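Local coordinates for protein carboxylesterase (Est-2) (Archaeoglobus fulgidus, PDB 5FRD) that probably hydrolyses carboxylic esters as a thermophilic alpha/beta hydrolase, and holds a coenzyme A molecule in the vicinity of its active site, at residues Phe25-Ser30 and Ala83-His88; Val38-Ala43 and Val236-Ala241; Cys106-Leu111 and Gly189-Val194. One frame throughout, in Å; residues are numbered along the deposited sequence.

Contact 1 of 3, residues Phe25-Ser30 and Ala83-His88; sequences FYIHSS and AVVVGH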
# COMPACT_ATOMS: atom_id res chain seq x y z
N PHE A 25 -3.54 7.27 6.91
CA PHE A 25 -3.85 5.86 7.08
C PHE A 25 -3.14 5.05 6.00
O PHE A 25 -3.40 5.25 4.80
CB PHE A 25 -5.38 5.66 7.00
CG PHE A 25 -5.83 4.29 7.44
CD1 PHE A 25 -6.12 4.03 8.77
CD2 PHE A 25 -5.98 3.28 6.52
CE1 PHE A 25 -6.53 2.76 9.16
CE2 PHE A 25 -6.40 2.02 6.92
CZ PHE A 25 -6.67 1.80 8.24
N TYR A 26 -2.24 4.14 6.42
CA TYR A 26 -1.38 3.43 5.49
C TYR A 26 -1.81 1.99 5.34
O TYR A 26 -2.11 1.32 6.34
CB TYR A 26 0.07 3.40 5.99
CG TYR A 26 0.69 4.72 6.37
CD1 TYR A 26 0.54 5.24 7.63
CD2 TYR A 26 1.49 5.43 5.48
CE1 TYR A 26 1.14 6.42 8.02
CE2 TYR A 26 2.06 6.64 5.85
CZ TYR A 26 1.88 7.14 7.11
OH TYR A 26 2.48 8.34 7.48
N ILE A 27 -1.75 1.49 4.10
CA ILE A 27 -2.15 0.13 3.76
C ILE A 27 -1.00 -0.56 3.00
O ILE A 27 -0.62 -0.15 1.89
CB ILE A 27 -3.43 0.07 2.89
CG1 ILE A 27 -4.51 0.98 3.48
CG2 ILE A 27 -3.90 -1.37 2.83
CD1 ILE A 27 -5.77 1.04 2.67
N HIS A 28 -0.46 -1.60 3.63
CA HIS A 28 0.69 -2.37 3.15
C HIS A 28 0.39 -3.26 1.95
O HIS A 28 -0.76 -3.44 1.55
CB HIS A 28 1.26 -3.23 4.28
CG HIS A 28 0.33 -4.29 4.77
ND1 HIS A 28 0.11 -5.47 4.10
CD2 HIS A 28 -0.46 -4.32 5.87
CE1 HIS A 28 -0.76 -6.20 4.78
NE2 HIS A 28 -1.16 -5.51 5.83
N SER A 29 1.46 -3.86 1.42
CA SER A 29 1.42 -4.72 0.25
C SER A 29 1.36 -6.21 0.58
O SER A 29 1.30 -6.62 1.74
CB SER A 29 2.65 -4.37 -0.62
OG SER A 29 3.82 -4.51 0.11
N SER A 30 1.38 -7.03 -0.47
CA SER A 30 1.29 -8.48 -0.32
C SER A 30 2.44 -9.07 0.50
O SER A 30 3.61 -8.68 0.35
CB SER A 30 1.32 -9.18 -1.67
OG SER A 30 0.21 -8.87 -2.48
N ALA A 83 -9.14 10.36 6.49
CA ALA A 83 -7.67 10.41 6.37
C ALA A 83 -7.22 10.51 4.94
O ALA A 83 -7.97 10.19 4.00
CB ALA A 83 -7.06 9.15 6.97
N VAL A 84 -5.97 10.95 4.79
CA VAL A 84 -5.22 10.70 3.58
C VAL A 84 -4.89 9.20 3.58
O VAL A 84 -4.26 8.73 4.53
CB VAL A 84 -3.97 11.56 3.56
CG1 VAL A 84 -3.11 11.24 2.34
CG2 VAL A 84 -4.33 13.04 3.59
N VAL A 85 -5.30 8.49 2.55
CA VAL A 85 -5.09 7.06 2.48
C VAL A 85 -3.90 6.76 1.59
O VAL A 85 -3.90 7.17 0.42
CB VAL A 85 -6.33 6.35 1.95
CG1 VAL A 85 -6.11 4.85 1.86
CG2 VAL A 85 -7.54 6.64 2.84
N VAL A 86 -2.91 6.09 2.15
CA VAL A 86 -1.62 5.79 1.48
C VAL A 86 -1.57 4.28 1.27
O VAL A 86 -1.56 3.53 2.24
CB VAL A 86 -0.45 6.24 2.35
CG1 VAL A 86 0.88 5.96 1.64
CG2 VAL A 86 -0.55 7.69 2.76
N GLY A 87 -1.56 3.83 0.03
CA GLY A 87 -1.53 2.41 -0.28
C GLY A 87 -0.39 2.00 -1.17
O GLY A 87 -0.18 2.65 -2.19
N HIS A 88 0.28 0.92 -0.82
CA HIS A 88 1.38 0.35 -1.58
C HIS A 88 0.96 -0.94 -2.25
O HIS A 88 0.56 -1.88 -1.57
CB HIS A 88 2.56 0.10 -0.69
CG HIS A 88 3.73 -0.48 -1.41
ND1 HIS A 88 4.40 -1.59 -0.97
CD2 HIS A 88 4.34 -0.09 -2.54
CE1 HIS A 88 5.38 -1.87 -1.82
NE2 HIS A 88 5.38 -0.96 -2.77

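Contact 2 of 3, residues Val38-Ala43 and Val236-Ala241; sequences VNQLTA and VEFNEA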
# COMPACT_ATOMS: atom_id res chain seq x y z
N VAL A 38 7.08 1.77 9.06
CA VAL A 38 7.73 2.35 10.25
C VAL A 38 8.42 3.69 10.02
O VAL A 38 8.34 4.57 10.85
CB VAL A 38 8.72 1.40 10.97
CG1 VAL A 38 7.96 0.28 11.66
CG2 VAL A 38 9.83 0.91 10.06
N ASN A 39 9.09 3.84 8.88
CA ASN A 39 9.80 5.11 8.62
C ASN A 39 8.89 6.29 8.41
O ASN A 39 9.25 7.44 8.69
CB ASN A 39 10.74 4.98 7.42
CG ASN A 39 11.77 3.90 7.59
OD1 ASN A 39 12.66 4.03 8.44
ND2 ASN A 39 11.65 2.83 6.84
N GLN A 40 7.65 6.03 7.96
CA GLN A 40 6.64 7.06 7.81
C GLN A 40 5.91 7.32 9.13
O GLN A 40 5.65 8.47 9.50
CB GLN A 40 5.62 6.68 6.73
CG GLN A 40 6.18 6.72 5.31
CD GLN A 40 7.26 5.68 5.05
OE1 GLN A 40 7.05 4.49 5.26
NE2 GLN A 40 8.47 6.13 4.55
N LEU A 41 5.62 6.25 9.86
CA LEU A 41 4.89 6.38 11.11
C LEU A 41 5.66 7.23 12.11
O LEU A 41 5.06 8.05 12.80
CB LEU A 41 4.57 5.02 11.71
CG LEU A 41 3.52 4.24 10.94
CD1 LEU A 41 3.61 2.78 11.31
CD2 LEU A 41 2.13 4.80 11.22
N THR A 42 6.97 7.05 12.16
CA THR A 42 7.82 7.77 13.12
C THR A 42 8.04 9.23 12.75
O THR A 42 8.22 10.06 13.64
CB THR A 42 9.18 7.07 13.34
OG1 THR A 42 9.85 6.96 12.07
CG2 THR A 42 9.02 5.73 13.98
N ALA A 43 8.00 9.55 11.46
CA ALA A 43 8.27 10.91 11.00
C ALA A 43 7.05 11.72 10.70
O ALA A 43 6.98 12.88 11.06
CB ALA A 43 9.19 10.87 9.77
N VAL A 236 13.66 8.97 3.45
CA VAL A 236 13.73 10.38 3.65
C VAL A 236 13.11 11.16 2.48
O VAL A 236 12.35 12.09 2.66
CB VAL A 236 15.18 10.84 3.92
CG1 VAL A 236 15.26 12.36 4.03
CG2 VAL A 236 15.72 10.15 5.16
N GLU A 237 13.41 10.72 1.25
CA GLU A 237 12.86 11.32 0.05
C GLU A 237 11.36 11.07 -0.07
O GLU A 237 10.60 11.97 -0.43
CB GLU A 237 13.57 10.76 -1.18
CG GLU A 237 15.06 11.14 -1.21
CD GLU A 237 16.02 10.21 -0.48
OE1 GLU A 237 15.65 9.30 0.27
OE2 GLU A 237 17.26 10.41 -0.59
N PHE A 238 10.95 9.87 0.29
CA PHE A 238 9.53 9.55 0.31
C PHE A 238 8.79 10.44 1.29
O PHE A 238 7.78 11.04 0.93
CB PHE A 238 9.35 8.07 0.65
CG PHE A 238 7.89 7.61 0.62
CD1 PHE A 238 7.09 7.81 1.72
CD2 PHE A 238 7.36 6.98 -0.49
CE1 PHE A 238 5.75 7.43 1.70
CE2 PHE A 238 6.04 6.58 -0.51
CZ PHE A 238 5.23 6.83 0.57
N ASN A 239 9.34 10.57 2.49
CA ASN A 239 8.70 11.36 3.52
C ASN A 239 8.62 12.81 3.14
O ASN A 239 7.65 13.49 3.43
CB ASN A 239 9.41 11.22 4.84
CG ASN A 239 9.20 9.87 5.51
OD1 ASN A 239 8.45 9.03 5.00
ND2 ASN A 239 9.88 9.63 6.61
N GLU A 240 9.68 13.34 2.52
CA GLU A 240 9.64 14.74 2.11
C GLU A 240 8.52 15.01 1.11
O GLU A 240 7.83 16.02 1.19
CB GLU A 240 11.03 15.12 1.57
CG GLU A 240 11.18 16.56 1.10
CD GLU A 240 12.59 16.85 0.58
OE1 GLU A 240 13.58 16.28 1.09
OE2 GLU A 240 12.68 17.67 -0.36
N ALA A 241 8.36 14.11 0.13
CA ALA A 241 7.30 14.24 -0.86
C ALA A 241 5.93 14.16 -0.21
O ALA A 241 5.03 14.93 -0.51
CB ALA A 241 7.42 13.17 -1.93

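Contact 3 of 3, residues Cys106-Leu111 and Gly189-Val194; sequences CLALVL and GVPTLV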
# COMPACT_ATOMS: atom_id res chain seq x y z
N CYS A 106 -12.10 9.63 2.68
CA CYS A 106 -10.82 9.91 2.03
C CYS A 106 -10.63 11.39 1.82
O CYS A 106 -11.37 12.02 1.04
CB CYS A 106 -10.78 9.26 0.69
SG CYS A 106 -10.89 7.49 0.79
N LEU A 107 -9.66 11.96 2.50
CA LEU A 107 -9.30 13.33 2.30
C LEU A 107 -8.43 13.49 1.05
O LEU A 107 -8.45 14.53 0.37
CB LEU A 107 -8.51 13.88 3.47
CG LEU A 107 -9.16 13.74 4.86
CD1 LEU A 107 -8.19 14.22 5.90
CD2 LEU A 107 -10.48 14.52 4.88
N ALA A 108 -7.68 12.43 0.74
CA ALA A 108 -6.76 12.43 -0.41
C ALA A 108 -6.24 11.00 -0.53
O ALA A 108 -6.42 10.19 0.37
CB ALA A 108 -5.59 13.37 -0.18
N LEU A 109 -5.63 10.68 -1.67
CA LEU A 109 -5.10 9.35 -1.97
C LEU A 109 -3.62 9.47 -2.27
O LEU A 109 -3.23 10.40 -2.98
CB LEU A 109 -5.80 8.74 -3.16
CG LEU A 109 -7.18 8.15 -2.95
CD1 LEU A 109 -7.76 7.68 -4.28
CD2 LEU A 109 -7.11 6.93 -2.04
N VAL A 110 -2.82 8.54 -1.78
CA VAL A 110 -1.41 8.44 -2.12
C VAL A 110 -1.23 7.03 -2.63
O VAL A 110 -1.38 6.07 -1.89
CB VAL A 110 -0.51 8.79 -0.96
CG1 VAL A 110 0.95 8.65 -1.39
CG2 VAL A 110 -0.81 10.16 -0.40
N LEU A 111 -0.97 6.90 -3.92
CA LEU A 111 -0.87 5.64 -4.61
C LEU A 111 0.61 5.39 -4.85
O LEU A 111 1.26 6.12 -5.61
CB LEU A 111 -1.63 5.69 -5.93
CG LEU A 111 -3.12 5.96 -5.77
CD1 LEU A 111 -3.73 6.14 -7.15
CD2 LEU A 111 -3.82 4.84 -4.99
N GLY A 189 -12.02 12.18 -7.36
CA GLY A 189 -12.27 13.61 -7.13
C GLY A 189 -11.41 14.28 -6.08
O GLY A 189 -11.43 15.50 -5.93
N VAL A 190 -10.62 13.50 -5.35
CA VAL A 190 -9.79 14.04 -4.28
C VAL A 190 -8.36 14.26 -4.76
O VAL A 190 -7.96 13.63 -5.76
CB VAL A 190 -9.79 13.15 -3.01
CG1 VAL A 190 -11.17 13.10 -2.38
CG2 VAL A 190 -9.27 11.75 -3.27
N PRO A 191 -7.60 15.10 -4.06
CA PRO A 191 -6.20 15.25 -4.41
C PRO A 191 -5.49 13.91 -4.32
O PRO A 191 -5.74 13.13 -3.39
CB PRO A 191 -5.66 16.24 -3.39
CG PRO A 191 -6.89 16.99 -2.93
CD PRO A 191 -7.97 15.99 -2.94
N THR A 192 -4.57 13.67 -5.23
CA THR A 192 -3.88 12.40 -5.33
C THR A 192 -2.39 12.67 -5.53
O THR A 192 -2.00 13.55 -6.31
CB THR A 192 -4.49 11.56 -6.45
OG1 THR A 192 -5.88 11.25 -6.16
CG2 THR A 192 -3.83 10.23 -6.60
N LEU A 193 -1.58 11.90 -4.84
CA LEU A 193 -0.13 11.88 -5.03
C LEU A 193 0.22 10.50 -5.50
O LEU A 193 -0.24 9.49 -4.93
CB LEU A 193 0.59 12.20 -3.73
CG LEU A 193 2.12 12.19 -3.77
CD1 LEU A 193 2.63 13.29 -4.69
CD2 LEU A 193 2.66 12.36 -2.39
N VAL A 194 0.99 10.42 -6.59
CA VAL A 194 1.35 9.13 -7.20
C VAL A 194 2.86 9.02 -7.09
O VAL A 194 3.58 9.92 -7.55
CB VAL A 194 0.88 9.05 -8.66
CG1 VAL A 194 1.23 7.73 -9.29
CG2 VAL A 194 -0.62 9.33 -8.78

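Contact 1 of 3, residues Phe25-Ser30 and Ala83-His88
F25, Y26 and I27 pair with V85, V86 and G87 as two neighbouring parallel strands, whose short axes come within 4.6 Å at an angle of 17°. F25 and I27 turn their backbone polar groups to the partner strand. The N-H of F25 goes to V84 O and its carbonyl receives V86 N, at 2.8 Å from F25 O. I27, two residues on, repeats the pattern, giving its N-H to V86 O and taking H88 N at 3.0 Å from I27 O.

Side chains alternate between the two faces of the sheet. On one, Y26 and V86 lie side by side and point the same way, with Y26 CD2 3.8 Å from V86 CB; the phenol oxygen continues to G45 O, and the ring also meets W37. On the other, the I27 chain runs across V85 at a slant, its CD1 3.9 Å from V85 CG1. F25 shares this face: its CB rests 3.9 Å from A83 CB, while CG, anti to the backbone N (chi1 -168°), starts the ring on its way to helix 65-79. G87, opposite I27, adds no side chain.

Past the paired residues the chemistry turns polar. S29 OG lies 3.2 Å from H88 ND1 and is hydrogen-bonded to Q36, whereas H88 NE2 bonds to the backbone oxygen of H228. H28 ND1 donates forward to S29 O at 2.9 Å, the oxygen lying in the plane of the imidazole.

The pair belongs to the central parallel sheet of the alpha/beta-hydrolase fold, in which strand 83-88 leads into a probable GxSxG nucleophile elbow that begins at G87, and H228 is the likely histidine of the triad.

Contact 2 of 3, residues Val38-Ala43 and Val236-Ala241
Q40, on the short helix 38-43, meets N239, on the last helix of the chain, where two of the helices flanking the alpha/beta-hydrolase sheet come together. The axes of the two short segments stay 10.0 Å apart at their closest and are inclined by 50°, so side chains, chiefly amides, span the gap.

The N239 amide reaches two partners at once. Its OD1 accepts Q40 NE2 at 2.9 Å, the two amide planes standing 73° apart. Its ND2 donates to the backbone, lying 3.1 Å from N39 O and above the plane of that carbonyl. A43 CB adds an apolar neighbour 3.5 Å from N239 ND2. With both ends engaged, the amide is probably fixed against a flip about its last bond.

Q40 is shaped for this role by a bend at chi2 (66°), which turns CD out of an extended course. Its NE2 has a second acceptor in M231 O. F238 flanks the same chain: Q40 CG sits 3.7 Å from F238 CE1, and the Q40 amide is set steeply against the ring, while N239 OD1 lies at the ring's edge, in its plane.

A leucine in place of N239 would probably leave the N39 carbonyl without this donor and Q40 NE2 without one of its acceptors, making the Q40 amide freer to turn.

Beneath the contact Q40 also touches Y26 of strand 24-27, an arrangement that belongs to the helical layer covering one face of the sheet in the alpha/beta-hydrolase sandwich.

Contact 3 of 3, residues Cys106-Leu111 and Gly189-Val194
V190 and P191 meet L107, A108 and L109 at the start of a parallel strand pair in the alpha/beta-hydrolase sheet. The chain between the two segments is mostly helical and supplies much of the coenzyme A pocket, consistent with the cap that many members of this family insert at this point.

V190 comes before the strand proper yet already covers its neighbour. CG2 approaches L109 CG at 4.2 Å, the two side chains crossing at about a right angle, and Y99 of helix 90-101 packs against both residues. P191 has no N-H to offer, and its ring carbon CD instead lies 3.6 Å from L107 O. Its carbonyl begins the ladder by accepting L109 N, 3.0 Å from P191 O.

T192 keeps its polar branch within its own segment: OG1, beside its backbone N (chi1 -62°), donates to V190 O at 3.2 Å from above that carbonyl's plane. The methyl CG2 serves the apolar side, meeting L111 CD1 at 4.1 Å on the face that also carries L109. Between strands, T192 CA makes a C-H contact with L109 O.

That same oxygen takes L193 N at 2.9 Å, so L109 O is approached by two donors of different strength. L193 returns its own carbonyl to the N-H of L111. Its side chain points to the other face, with CB 4.1 Å from V110 CG2 and the two chains side by side; F245 of helix 235-249 covers both.

At V194 the segments remain in step with L111, and a last C-H contact sets V194 CA 3.4 Å from L111 O.

In the fold
Contacts 1 and 3 belong to one sheet: strands 83-88 and 106-112 are neighbours in it, probably hydrogen-bonded from V110 N to V85 O, so the two pairs form four successive parallel strands. Contact 1 lies near the centre of the chain and is wholly buried; contact 3 is farther out, with L107, V190 and P191 partly exposed. Both rely on backbone ladders and apolar side chains, although contact 1 ends in a polar cluster beside the probable catalytic site. Contact 2 is helix against helix, peripheral yet with a largely buried interface, and is held by side-chain amides. It rests on contact 1 through Y26, which touches Q40 and L41, and brushes contact 3 where A241 meets L193.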